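Local coordinates for protein peroxide stress regulator PerR, FUR family (Streptococcus pyogenes, PDB 4I7H) that probably senses peroxide stress as a metal-dependent, DNA-binding transcriptional regulator of the FUR family, at residues S36-S41 and D48-D53; G96-N101 and F113-V118; C107-D112 and G142-C147. All coordinates share one frame; numbering follows the deposited sequence.

Interaction 1 of 3, residues S36-S41 and D48-D53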
ATOM      1  N   SER B  36     -12.900   5.738  15.251  1.00 33.53           N
ATOM      2  CA  SER B  36     -13.389   6.130  13.946  1.00 36.19           C
ATOM      3  C   SER B  36     -12.782   7.470  13.521  1.00 40.02           C
ATOM      4  O   SER B  36     -12.398   7.642  12.357  1.00 41.53           O
ATOM      5  CB  SER B  36     -14.917   6.169  13.954  1.00 39.42           C
ATOM      6  OG  SER B  36     -15.411   6.631  12.714  1.00 46.78           O
ATOM      7  N   TYR B  37     -12.666   8.401  14.466  1.00 34.34           N
ATOM      8  CA  TYR B  37     -12.087   9.708  14.178  1.00 36.91           C
ATOM      9  C   TYR B  37     -10.630   9.580  13.752  1.00 38.76           C
ATOM     10  O   TYR B  37     -10.194  10.212  12.792  1.00 38.89           O
ATOM     11  CB  TYR B  37     -12.191  10.623  15.404  1.00 34.88           C
ATOM     12  CG  TYR B  37     -11.568  11.980  15.199  1.00 37.50           C
ATOM     13  CD1 TYR B  37     -10.216  12.190  15.452  1.00 39.23           C
ATOM     14  CD2 TYR B  37     -12.326  13.058  14.740  1.00 41.36           C
ATOM     15  CE1 TYR B  37      -9.630  13.432  15.258  1.00 37.31           C
ATOM     16  CE2 TYR B  37     -11.747  14.314  14.548  1.00 39.58           C
ATOM     17  CZ  TYR B  37     -10.396  14.485  14.807  1.00 41.36           C
ATOM     18  OH  TYR B  37      -9.796  15.712  14.629  1.00 44.47           O
ATOM     19  N   MET B  38      -9.883   8.775  14.493  1.00 34.28           N
ATOM     20  CA  MET B  38      -8.473   8.570  14.219  1.00 38.49           C
ATOM     21  C   MET B  38      -8.275   7.946  12.831  1.00 42.45           C
ATOM     22  O   MET B  38      -7.457   8.418  12.032  1.00 41.82           O
ATOM     23  CB  MET B  38      -7.873   7.676  15.296  1.00 37.58           C
ATOM     24  CG  MET B  38      -7.885   8.325  16.676  1.00 40.07           C
ATOM     25  SD  MET B  38      -6.908   9.813  16.532  1.00 48.84           S
ATOM     26  CE  MET B  38      -5.270   9.045  16.669  1.00 42.73           C
ATOM     27  N   ILE B  39      -9.032   6.895  12.543  1.00 36.81           N
ATOM     28  CA  ILE B  39      -8.977   6.285  11.211  1.00 42.67           C
ATOM     29  C   ILE B  39      -9.243   7.298  10.095  1.00 44.39           C
ATOM     30  O   ILE B  39      -8.446   7.425   9.158  1.00 44.00           O
ATOM     31  CB  ILE B  39      -9.942   5.102  11.097  1.00 43.41           C
ATOM     32  CG1 ILE B  39      -9.513   4.003  12.066  1.00 37.29           C
ATOM     33  CG2 ILE B  39      -9.973   4.576   9.658  1.00 48.06           C
ATOM     34  CD1 ILE B  39     -10.476   2.860  12.167  1.00 38.08           C
ATOM     35  N   GLN B  40     -10.333   8.048  10.214  1.00 46.39           N
ATOM     36  CA  GLN B  40     -10.722   8.983   9.157  1.00 47.54           C
ATOM     37  C   GLN B  40      -9.899  10.268   9.126  1.00 51.72           C
ATOM     38  O   GLN B  40     -10.146  11.139   8.290  1.00 53.93           O
ATOM     39  CB  GLN B  40     -12.212   9.327   9.265  1.00 47.31           C
ATOM     40  CG  GLN B  40     -13.151   8.120   9.092  1.00 52.25           C
ATOM     41  CD  GLN B  40     -12.929   7.376   7.773  1.00 55.26           C
ATOM     42  OE1 GLN B  40     -12.289   6.318   7.742  1.00 55.66           O
ATOM     43  NE2 GLN B  40     -13.463   7.923   6.678  1.00 53.95           N
ATOM     44  N   SER B  41      -8.933  10.399  10.031  1.00 47.85           N
ATOM     45  CA  SER B  41      -8.211  11.661  10.159  1.00 50.17           C
ATOM     46  C   SER B  41      -7.105  11.871   9.131  1.00 56.23           C
ATOM     47  O   SER B  41      -6.225  11.024   8.953  1.00 52.73           O
ATOM     48  CB  SER B  41      -7.617  11.828  11.556  1.00 49.91           C
ATOM     49  OG  SER B  41      -6.706  12.914  11.576  1.00 51.69           O
ATOM     50  N   ASP B  48      -5.832  17.216  22.081  1.00 35.29           N
ATOM     51  CA  ASP B  48      -6.726  18.368  22.180  1.00 39.31           C
ATOM     52  C   ASP B  48      -7.587  18.493  20.935  1.00 40.84           C
ATOM     53  O   ASP B  48      -8.773  18.827  21.014  1.00 40.28           O
ATOM     54  CB  ASP B  48      -5.948  19.664  22.402  1.00 43.12           C
ATOM     55  CG  ASP B  48      -6.857  20.882  22.463  1.00 47.01           C
ATOM     56  OD1 ASP B  48      -7.549  21.051  23.486  1.00 51.57           O
ATOM     57  OD2 ASP B  48      -6.889  21.662  21.487  1.00 53.18           O
ATOM     58  N   LYS B  49      -6.981  18.217  19.785  1.00 36.89           N
ATOM     59  CA  LYS B  49      -7.694  18.237  18.515  1.00 41.84           C
ATOM     60  C   LYS B  49      -8.829  17.217  18.535  1.00 38.10           C
ATOM     61  O   LYS B  49      -9.972  17.544  18.222  1.00 36.22           O
ATOM     62  CB  LYS B  49      -6.724  17.912  17.380  1.00 42.45           C
ATOM     63  CG  LYS B  49      -6.949  18.699  16.117  1.00 51.72           C
ATOM     64  CD  LYS B  49      -8.330  18.478  15.545  1.00 50.82           C
ATOM     65  CE  LYS B  49      -8.346  18.706  14.042  1.00 52.35           C
ATOM     66  NZ  LYS B  49      -8.194  20.137  13.663  1.00 57.28           N
ATOM     67  N   ILE B  50      -8.494  15.976  18.877  1.00 33.18           N
ATOM     68  CA  ILE B  50      -9.490  14.923  18.988  1.00 34.19           C
ATOM     69  C   ILE B  50     -10.606  15.357  19.942  1.00 37.50           C
ATOM     70  O   ILE B  50     -11.804  15.283  19.622  1.00 35.92           O
ATOM     71  CB  ILE B  50      -8.858  13.632  19.531  1.00 31.57           C
ATOM     72  CG1 ILE B  50      -7.860  13.040  18.514  1.00 31.72           C
ATOM     73  CG2 ILE B  50      -9.942  12.618  19.867  1.00 32.37           C
ATOM     74  CD1 ILE B  50      -6.907  12.036  19.144  1.00 31.62           C
ATOM     75  N   TYR B  51     -10.203  15.812  21.120  1.00 35.61           N
ATOM     76  CA  TYR B  51     -11.152  16.258  22.132  1.00 37.16           C
ATOM     77  C   TYR B  51     -12.072  17.357  21.592  1.00 38.37           C
ATOM     78  O   TYR B  51     -13.299  17.255  21.694  1.00 38.48           O
ATOM     79  CB  TYR B  51     -10.386  16.745  23.370  1.00 37.14           C
ATOM     80  CG  TYR B  51     -11.250  17.411  24.421  1.00 37.35           C
ATOM     81  CD1 TYR B  51     -11.136  18.773  24.674  1.00 38.43           C
ATOM     82  CD2 TYR B  51     -12.174  16.679  25.161  1.00 35.87           C
ATOM     83  CE1 TYR B  51     -11.922  19.397  25.634  1.00 40.88           C
ATOM     84  CE2 TYR B  51     -12.977  17.303  26.143  1.00 40.54           C
ATOM     85  CZ  TYR B  51     -12.840  18.661  26.367  1.00 40.71           C
ATOM     86  OH  TYR B  51     -13.611  19.297  27.331  1.00 44.75           O
ATOM     87  N   ARG B  52     -11.485  18.388  20.997  1.00 40.57           N
ATOM     88  CA  ARG B  52     -12.275  19.526  20.527  1.00 43.01           C
ATOM     89  C   ARG B  52     -13.272  19.131  19.448  1.00 45.07           C
ATOM     90  O   ARG B  52     -14.395  19.638  19.413  1.00 45.22           O
ATOM     91  CB  ARG B  52     -11.368  20.667  20.052  1.00 45.77           C
ATOM     92  CG  ARG B  52     -10.781  21.487  21.202  1.00 50.00           C
ATOM     93  CD  ARG B  52     -10.000  22.701  20.719  1.00 52.21           C
ATOM     94  NE  ARG B  52      -8.690  22.338  20.186  1.00 52.78           N
ATOM     95  CZ  ARG B  52      -8.414  22.243  18.889  1.00 56.30           C
ATOM     96  NH1 ARG B  52      -9.357  22.502  17.987  1.00 57.54           N
ATOM     97  NH2 ARG B  52      -7.192  21.900  18.491  1.00 53.76           N
ATOM     98  N   ASP B  53     -12.869  18.200  18.586  1.00 42.73           N
ATOM     99  CA  ASP B  53     -13.739  17.753  17.503  1.00 42.95           C
ATOM    100  C   ASP B  53     -14.854  16.801  17.944  1.00 42.22           C
ATOM    101  O   ASP B  53     -15.872  16.696  17.267  1.00 46.27           O
ATOM    102  CB  ASP B  53     -12.908  17.128  16.376  1.00 41.19           C
ATOM    103  CG  ASP B  53     -12.126  18.169  15.591  1.00 47.38           C
ATOM    104  OD1 ASP B  53     -12.203  19.355  15.977  1.00 48.27           O
ATOM    105  OD2 ASP B  53     -11.432  17.812  14.601  1.00 45.81           O
TER
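Helices 29-39 and 47-54 of the N-terminal domain pack together here, with Tyr37 reaching from the first to Ile50 and Asp53 of the second. The phenol of Tyr37 donates a hydrogen bond to Asp53, with 2.7 Å from Tyr37 OH to Asp53 OD2. The hydroxyl comes in above the carboxylate plane, and ring and carboxylate planes are turned 69° apart. Tyr37 CG lies opposite its own backbone N (chi1 178°), which carries the ring toward helix 47-54. Next to the hydroxyl-bearing carbon, Tyr37 CE1 rests 3.7 Å from Ile50 CG1. This is helix-to-helix packing within what is probably the DNA-binding winged-helix domain, as in other FUR-family regulators. Helix 63-75 meets the same Ile50 through Val66 and Leu70, and strand 91-94 meets Met38 through Tyr92 and Phe94. Met38 SD lies 3.4 Å from Ile50 CD1, the two side chains crossing nearly at right angles. The aliphatic part of Lys49 passes across the end of the tyrosine, with Lys49 CD 3.3 Å from Tyr37 OH. Pro45, in the connection between the helices, touches Tyr37, Met38 and Ile50.

Interaction 2 of 3, residues G96-N101 and F113-V118. With NI (nickel (II) ion), chain F.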
ATOM      1  N   GLY B  96      -3.485   0.871  13.220  1.00 41.59           N
ATOM      2  CA  GLY B  96      -4.029  -0.472  13.275  1.00 38.40           C
ATOM      3  C   GLY B  96      -4.160  -1.115  11.899  1.00 38.21           C
ATOM      4  O   GLY B  96      -4.506  -0.465  10.914  1.00 32.21           O
ATOM      5  N   HIS B  97      -3.915  -2.419  11.839  1.00 38.15           N
ATOM      6  CA  HIS B  97      -3.946  -3.133  10.569  1.00 36.51           C
ATOM      7  C   HIS B  97      -5.376  -3.432  10.159  1.00 35.29           C
ATOM      8  O   HIS B  97      -6.327  -3.159  10.898  1.00 34.01           O
ATOM      9  CB  HIS B  97      -3.182  -4.453  10.707  1.00 33.14           C
ATOM     10  CG  HIS B  97      -3.767  -5.370  11.735  1.00 36.71           C
ATOM     11  ND1 HIS B  97      -3.383  -5.338  13.060  1.00 38.95           N
ATOM     12  CD2 HIS B  97      -4.731  -6.314  11.644  1.00 33.03           C
ATOM     13  CE1 HIS B  97      -4.064  -6.239  13.737  1.00 35.07           C
ATOM     14  NE2 HIS B  97      -4.889  -6.846  12.904  1.00 36.13           N
ATOM     15  N   GLN B  98      -5.521  -3.990   8.961  1.00 33.94           N
ATOM     16  CA  GLN B  98      -6.803  -4.484   8.496  1.00 31.47           C
ATOM     17  C   GLN B  98      -6.563  -5.836   7.823  1.00 31.17           C
ATOM     18  O   GLN B  98      -5.426  -6.321   7.775  1.00 30.89           O
ATOM     19  CB  GLN B  98      -7.453  -3.491   7.513  1.00 32.58           C
ATOM     20  CG  GLN B  98      -6.675  -3.320   6.191  1.00 32.62           C
ATOM     21  CD  GLN B  98      -7.459  -2.552   5.110  1.00 38.50           C
ATOM     22  OE1 GLN B  98      -8.665  -2.326   5.230  1.00 35.47           O
ATOM     23  NE2 GLN B  98      -6.766  -2.174   4.036  1.00 38.66           N
ATOM     24  N   HIS B  99      -7.627  -6.440   7.308  1.00 30.54           N
ATOM     25  CA  HIS B  99      -7.522  -7.733   6.632  1.00 31.36           C
ATOM     26  C   HIS B  99      -8.218  -7.656   5.304  1.00 28.29           C
ATOM     27  O   HIS B  99      -9.366  -7.215   5.233  1.00 29.50           O
ATOM     28  CB  HIS B  99      -8.134  -8.837   7.492  1.00 33.51           C
ATOM     29  CG  HIS B  99      -7.339  -9.117   8.721  1.00 31.43           C
ATOM     30  ND1 HIS B  99      -6.277  -9.995   8.716  1.00 34.23           N
ATOM     31  CD2 HIS B  99      -7.392  -8.590   9.969  1.00 28.54           C
ATOM     32  CE1 HIS B  99      -5.737 -10.036   9.919  1.00 36.78           C
ATOM     33  NE2 HIS B  99      -6.382  -9.185  10.688  1.00 31.65           N
ATOM     34  N   VAL B 100      -7.508  -8.059   4.251  1.00 27.48           N
ATOM     35  CA  VAL B 100      -8.047  -7.954   2.902  1.00 29.04           C
ATOM     36  C   VAL B 100      -7.981  -9.275   2.129  1.00 29.60           C
ATOM     37  O   VAL B 100      -7.158 -10.157   2.440  1.00 30.08           O
ATOM     38  CB  VAL B 100      -7.439  -6.733   2.124  1.00 37.14           C
ATOM     39  CG1 VAL B 100      -6.398  -6.009   2.945  1.00 36.19           C
ATOM     40  CG2 VAL B 100      -6.898  -7.119   0.744  1.00 31.56           C
ATOM     41  N   ASN B 101      -8.865  -9.419   1.150  1.00 30.79           N
ATOM     42  CA  ASN B 101      -8.952 -10.657   0.375  1.00 32.16           C
ATOM     43  C   ASN B 101      -8.028 -10.702  -0.834  1.00 32.21           C
ATOM     44  O   ASN B 101      -7.733  -9.658  -1.421  1.00 28.29           O
ATOM     45  CB  ASN B 101     -10.405 -10.877  -0.059  1.00 32.04           C
ATOM     46  CG  ASN B 101     -11.290 -11.298   1.097  1.00 30.89           C
ATOM     47  OD1 ASN B 101     -10.870 -12.090   1.945  1.00 31.57           O
ATOM     48  ND2 ASN B 101     -12.510 -10.782   1.139  1.00 32.91           N
ATOM     49  N   PHE B 113      -5.400 -11.756   4.040  1.00 30.75           N
ATOM     50  CA  PHE B 113      -4.100 -11.419   4.570  1.00 29.34           C
ATOM     51  C   PHE B 113      -4.174 -10.100   5.335  1.00 30.00           C
ATOM     52  O   PHE B 113      -5.105  -9.296   5.168  1.00 30.04           O
ATOM     53  CB  PHE B 113      -3.043 -11.383   3.461  1.00 31.42           C
ATOM     54  CG  PHE B 113      -3.231 -10.262   2.472  1.00 31.76           C
ATOM     55  CD1 PHE B 113      -2.531  -9.063   2.621  1.00 32.28           C
ATOM     56  CD2 PHE B 113      -4.098 -10.400   1.395  1.00 33.35           C
ATOM     57  CE1 PHE B 113      -2.699  -8.024   1.715  1.00 29.74           C
ATOM     58  CE2 PHE B 113      -4.275  -9.350   0.482  1.00 30.68           C
ATOM     59  CZ  PHE B 113      -3.567  -8.171   0.649  1.00 29.31           C
ATOM     60  N   MET B 114      -3.192  -9.914   6.200  1.00 30.14           N
ATOM     61  CA  MET B 114      -3.141  -8.783   7.094  1.00 32.26           C
ATOM     62  C   MET B 114      -2.387  -7.633   6.415  1.00 33.13           C
ATOM     63  O   MET B 114      -1.283  -7.824   5.885  1.00 33.79           O
ATOM     64  CB  MET B 114      -2.418  -9.242   8.352  1.00 30.52           C
ATOM     65  CG  MET B 114      -2.494  -8.335   9.515  1.00 40.36           C
ATOM     66  SD  MET B 114      -1.482  -9.098  10.800  1.00 45.84           S
ATOM     67  CE  MET B 114      -1.060  -7.632  11.724  1.00 43.23           C
ATOM     68  N   ASP B 115      -2.985  -6.450   6.410  1.00 31.13           N
ATOM     69  CA  ASP B 115      -2.417  -5.318   5.678  1.00 33.79           C
ATOM     70  C   ASP B 115      -2.209  -4.117   6.586  1.00 36.05           C
ATOM     71  O   ASP B 115      -3.044  -3.835   7.441  1.00 32.74           O
ATOM     72  CB  ASP B 115      -3.352  -4.890   4.558  1.00 30.80           C
ATOM     73  CG  ASP B 115      -3.027  -3.485   4.034  1.00 36.68           C
ATOM     74  OD1 ASP B 115      -1.992  -3.321   3.324  1.00 33.48           O
ATOM     75  OD2 ASP B 115      -3.794  -2.546   4.347  1.00 35.35           O
ATOM     76  N   VAL B 116      -1.097  -3.418   6.385  1.00 35.18           N
ATOM     77  CA  VAL B 116      -0.811  -2.192   7.114  1.00 39.85           C
ATOM     78  C   VAL B 116      -0.489  -1.046   6.156  1.00 42.93           C
ATOM     79  O   VAL B 116      -0.266   0.079   6.600  1.00 46.77           O
ATOM     80  CB  VAL B 116       0.380  -2.369   8.095  1.00 41.97           C
ATOM     81  CG1 VAL B 116      -0.012  -3.285   9.255  1.00 42.35           C
ATOM     82  CG2 VAL B 116       1.590  -2.923   7.366  1.00 38.44           C
ATOM     83  N   ASP B 117      -0.504  -1.323   4.852  1.00 39.29           N
ATOM     84  CA  ASP B 117      -0.056  -0.337   3.865  1.00 42.03           C
ATOM     85  C   ASP B 117      -1.148   0.552   3.265  1.00 43.47           C
ATOM     86  O   ASP B 117      -0.845   1.635   2.742  1.00 42.19           O
ATOM     87  CB  ASP B 117       0.727  -1.017   2.741  1.00 39.08           C
ATOM     88  CG  ASP B 117       1.991  -1.685   3.230  1.00 41.42           C
ATOM     89  OD1 ASP B 117       2.754  -1.044   3.981  1.00 47.16           O
ATOM     90  OD2 ASP B 117       2.228  -2.862   2.869  1.00 45.73           O
ATOM     91  N   VAL B 118      -2.410   0.128   3.326  1.00 40.61           N
ATOM     92  CA  VAL B 118      -3.462   0.951   2.729  1.00 41.64           C
ATOM     93  C   VAL B 118      -3.570   2.313   3.438  1.00 46.31           C
ATOM     94  O   VAL B 118      -3.823   3.336   2.797  1.00 41.24           O
ATOM     95  CB  VAL B 118      -4.820   0.210   2.609  1.00 41.15           C
ATOM     96  CG1 VAL B 118      -5.923   1.163   2.158  1.00 40.78           C
ATOM     97  CG2 VAL B 118      -4.703  -0.951   1.622  1.00 39.49           C
TER
HETATM   98 NI    NI F 202      -6.633  -8.557  12.966  1.00 35.47          NI
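His99 and Met114 form a non-hydrogen-bonded pair between two antiparallel strands, flanked by the hydrogen-bonded pairs Gln98 with Asp115 and Val100 with Phe113. The strand segments are twisted, their directions 130° apart. They belong to the hairpin of strands 98-104 and 110-115 in the C-terminal dimerisation domain of the FUR-type fold. On one face of the sheet stand His99 and Met114, with the ring of His97 beside them. His97 NE2 and His99 NE2 each bind the nickel ion at 2.4 Å. His4, Asn15 and His19 complete the site. It is probably the regulatory metal site of this peroxide sensor, occupied by nickel in this crystal. With chi1 at -168°, Met114 swings away from its own amide nitrogen and runs on extended. This carries Met114 CE over a face of the His97 ring, 3.6 Å from its centroid, in a CH-pi contact. Met114 CG also packs 3.7 Å from His99 CE1. The other face carries Gln98, Val100, Phe113 and Asp115. Gln98 and Asp115 run side by side, and Gln98 NE2 donates to Asp115 OD2 over 3.0 Å. That oxygen lies close to the amide plane of Gln98, while the donor stands above the carboxylate plane. Asp115 OD2 also takes Val118 N on its syn lone pair, and Asp115 OD1 takes Asp117 N in an Asx turn. Val100 CG2 packs 3.5 Å from Phe113 CE2. Ile121 of the second subunit packs on Asp115 and Val118, and Gln128 of that subunit bonds to Met114 N. Three N-H donors thus hold the buried carboxylate, which probably favours its charged form. On the metal side, the Met114 methyl over one face, together with the NE2-nickel bond, probably limits rotation of the His97 ring.

Interaction 3 of 3, residues C107-D112 and G142-C147. With ZN (zinc ion), chain E.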
ATOM      1  N   CYS B 107      -9.347 -20.453 -10.129  1.00 40.54           N
ATOM      2  CA  CYS B 107     -10.333 -21.276  -9.422  1.00 43.27           C
ATOM      3  C   CYS B 107     -11.273 -20.477  -8.505  1.00 43.73           C
ATOM      4  O   CYS B 107     -12.152 -21.060  -7.858  1.00 42.43           O
ATOM      5  CB  CYS B 107      -9.643 -22.375  -8.617  1.00 41.97           C
ATOM      6  SG  CYS B 107      -9.010 -21.889  -6.984  1.00 43.29           S
ATOM      7  N   GLY B 108     -11.071 -19.160  -8.419  1.00 40.67           N
ATOM      8  CA  GLY B 108     -11.949 -18.315  -7.617  1.00 39.40           C
ATOM      9  C   GLY B 108     -11.860 -18.513  -6.112  1.00 39.59           C
ATOM     10  O   GLY B 108     -12.666 -17.943  -5.360  1.00 40.10           O
ATOM     11  N   LYS B 109     -10.890 -19.306  -5.658  1.00 37.32           N
ATOM     12  CA  LYS B 109     -10.685 -19.494  -4.211  1.00 38.61           C
ATOM     13  C   LYS B 109     -10.180 -18.211  -3.537  1.00 36.74           C
ATOM     14  O   LYS B 109      -9.306 -17.515  -4.073  1.00 36.38           O
ATOM     15  CB  LYS B 109      -9.676 -20.600  -3.941  1.00 38.71           C
ATOM     16  CG  LYS B 109      -9.332 -20.756  -2.463  1.00 42.91           C
ATOM     17  CD  LYS B 109      -8.033 -21.545  -2.298  1.00 49.24           C
ATOM     18  CE  LYS B 109      -8.011 -22.754  -3.221  1.00 51.43           C
ATOM     19  NZ  LYS B 109      -6.607 -23.143  -3.553  1.00 49.46           N
ATOM     20  N   ILE B 110     -10.705 -17.928  -2.351  1.00 35.45           N
ATOM     21  CA  ILE B 110     -10.385 -16.683  -1.652  1.00 39.00           C
ATOM     22  C   ILE B 110      -9.584 -16.925  -0.379  1.00 38.21           C
ATOM     23  O   ILE B 110      -9.859 -17.859   0.375  1.00 35.53           O
ATOM     24  CB  ILE B 110     -11.671 -15.871  -1.374  1.00 36.19           C
ATOM     25  CG1 ILE B 110     -12.218 -15.364  -2.704  1.00 33.32           C
ATOM     26  CG2 ILE B 110     -11.413 -14.683  -0.434  1.00 37.72           C
ATOM     27  CD1 ILE B 110     -13.629 -14.892  -2.645  1.00 43.35           C
ATOM     28  N   ALA B 111      -8.570 -16.094  -0.167  1.00 33.95           N
ATOM     29  CA  ALA B 111      -7.762 -16.134   1.048  1.00 34.33           C
ATOM     30  C   ALA B 111      -7.652 -14.709   1.562  1.00 32.61           C
ATOM     31  O   ALA B 111      -7.834 -13.753   0.799  1.00 32.96           O
ATOM     32  CB  ALA B 111      -6.386 -16.682   0.753  1.00 33.61           C
ATOM     33  N   ASP B 112      -7.351 -14.555   2.840  1.00 33.22           N
ATOM     34  CA  ASP B 112      -7.188 -13.220   3.385  1.00 32.53           C
ATOM     35  C   ASP B 112      -5.790 -13.017   3.950  1.00 34.47           C
ATOM     36  O   ASP B 112      -5.065 -13.974   4.269  1.00 34.71           O
ATOM     37  CB  ASP B 112      -8.247 -12.914   4.444  1.00 35.94           C
ATOM     38  CG  ASP B 112      -8.221 -13.903   5.588  1.00 37.55           C
ATOM     39  OD1 ASP B 112      -8.911 -14.938   5.486  1.00 43.14           O
ATOM     40  OD2 ASP B 112      -7.506 -13.652   6.584  1.00 37.56           O
ATOM     41  N   GLY B 142      -4.884 -12.916  -7.743  1.00 32.74           N
ATOM     42  CA  GLY B 142      -3.693 -13.687  -8.020  1.00 36.98           C
ATOM     43  C   GLY B 142      -3.952 -15.127  -8.431  1.00 38.86           C
ATOM     44  O   GLY B 142      -5.045 -15.471  -8.891  1.00 33.63           O
ATOM     45  N   ILE B 143      -2.934 -15.966  -8.256  1.00 39.98           N
ATOM     46  CA  ILE B 143      -3.037 -17.387  -8.578  1.00 41.09           C
ATOM     47  C   ILE B 143      -2.732 -18.167  -7.316  1.00 37.46           C
ATOM     48  O   ILE B 143      -1.625 -18.055  -6.776  1.00 39.47           O
ATOM     49  CB  ILE B 143      -2.004 -17.801  -9.650  1.00 42.38           C
ATOM     50  CG1 ILE B 143      -1.927 -16.763 -10.778  1.00 43.96           C
ATOM     51  CG2 ILE B 143      -2.319 -19.191 -10.169  1.00 41.65           C
ATOM     52  CD1 ILE B 143      -3.150 -16.701 -11.664  1.00 43.42           C
ATOM     53  N   CYS B 144      -3.694 -18.938  -6.820  1.00 35.77           N
ATOM     54  CA  CYS B 144      -3.487 -19.607  -5.552  1.00 37.98           C
ATOM     55  C   CYS B 144      -2.407 -20.686  -5.722  1.00 44.55           C
ATOM     56  O   CYS B 144      -2.142 -21.130  -6.852  1.00 42.66           O
ATOM     57  CB  CYS B 144      -4.797 -20.199  -5.023  1.00 40.41           C
ATOM     58  SG  CYS B 144      -5.212 -21.782  -5.769  1.00 40.20           S
ATOM     59  N   PRO B 145      -1.763 -21.087  -4.612  1.00 40.95           N
ATOM     60  CA  PRO B 145      -0.683 -22.079  -4.669  1.00 45.70           C
ATOM     61  C   PRO B 145      -1.084 -23.350  -5.426  1.00 48.34           C
ATOM     62  O   PRO B 145      -0.296 -23.831  -6.243  1.00 49.59           O
ATOM     63  CB  PRO B 145      -0.412 -22.388  -3.192  1.00 45.17           C
ATOM     64  CG  PRO B 145      -0.794 -21.113  -2.473  1.00 44.87           C
ATOM     65  CD  PRO B 145      -1.976 -20.572  -3.239  1.00 42.30           C
ATOM     66  N   ASP B 146      -2.285 -23.870  -5.182  1.00 48.62           N
ATOM     67  CA  ASP B 146      -2.738 -25.072  -5.883  1.00 52.10           C
ATOM     68  C   ASP B 146      -2.836 -24.889  -7.396  1.00 51.38           C
ATOM     69  O   ASP B 146      -2.557 -25.819  -8.152  1.00 49.44           O
ATOM     70  CB  ASP B 146      -4.067 -25.576  -5.316  1.00 53.03           C
ATOM     71  CG  ASP B 146      -3.914 -26.145  -3.927  1.00 56.86           C
ATOM     72  OD1 ASP B 146      -2.760 -26.425  -3.532  1.00 58.43           O
ATOM     73  OD2 ASP B 146      -4.937 -26.313  -3.227  1.00 64.24           O
ATOM     74  N   CYS B 147      -3.218 -23.694  -7.840  1.00 45.70           N
ATOM     75  CA  CYS B 147      -3.307 -23.430  -9.268  1.00 47.44           C
ATOM     76  C   CYS B 147      -1.934 -23.118  -9.873  1.00 50.42           C
ATOM     77  O   CYS B 147      -1.754 -23.210 -11.089  1.00 54.65           O
ATOM     78  CB  CYS B 147      -4.325 -22.320  -9.586  1.00 45.51           C
ATOM     79  SG  CYS B 147      -6.065 -22.846  -9.528  1.00 42.17           S
TER
HETATM   80 ZN    ZN E 201      -6.691 -21.268  -7.677  1.00 44.84          ZN
HETATM   81  O   HOH W   1      -4.013 -23.266  -2.660  1.00 46.22           O
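Cys107 and Cys144 both place SG between the backbone N and the carbonyl carbon (chi1 83° and 81°), whereas Cys147 turns SG away from its carbonyl carbon (chi1 -78°). These rotations aim all three sulfurs at one zinc ion. Cys107 SG, Cys144 SG and Cys147 SG each bind the zinc at 2.5 Å. Cys104 supplies the fourth sulfur, making a Cys4 site built from two CxxC pairs. Such a site is characteristic of the structural zinc in many FUR-family regulators. It ties the turn before strand 110-115 to the end of strand 140-143 and the short helix after it. Cys107 CB also packs 3.7 Å from Cys147 SG. Weak bonds run from Lys109 N to Cys107 SG and, less surely placed, from Cys147 N to Cys144 SG, with Cys144 at the N-cap position of the short helix. Lys109 NZ comes within 3.6 Å of Asp146 OD2, a long salt bridge whose placing is doubtful. A water accepts from Lys109 NZ at 2.7 Å and from Asp146 N at 3.1 Å, a bridge as tentative as the place of NZ. In the second subunit, Tyr131 bonds to Lys109 O and packs on Cys144, and a strand pairs with Gly142 and Ile143. Four thiolates would give the site a net negative charge, which the weak bond from Lys109 N to Cys107 SG may moderate slightly.

How the interactions relate
Interaction 1 comes first along the chain and closes before interaction 2 opens. Their centres are about 22 Å apart, on opposite sides of the centre of the chain, with nearest atoms about 7 Å apart. Interactions 2 and 3 alternate in sequence and share strand 110-115. Both lie on the sheet of strands 110-115, 98-104 and 140-143. Their centres are about 18 Å apart, and they touch where Asn101 packs on Ile110 and Asp112. Interaction 3 lies about 38 Å from interaction 1, centre to centre. The helices of the probable DNA-binding domain thus lie toward one end and the zinc site at the other, with the nickel site between. Interactions 2 and 3 both contact the second subunit.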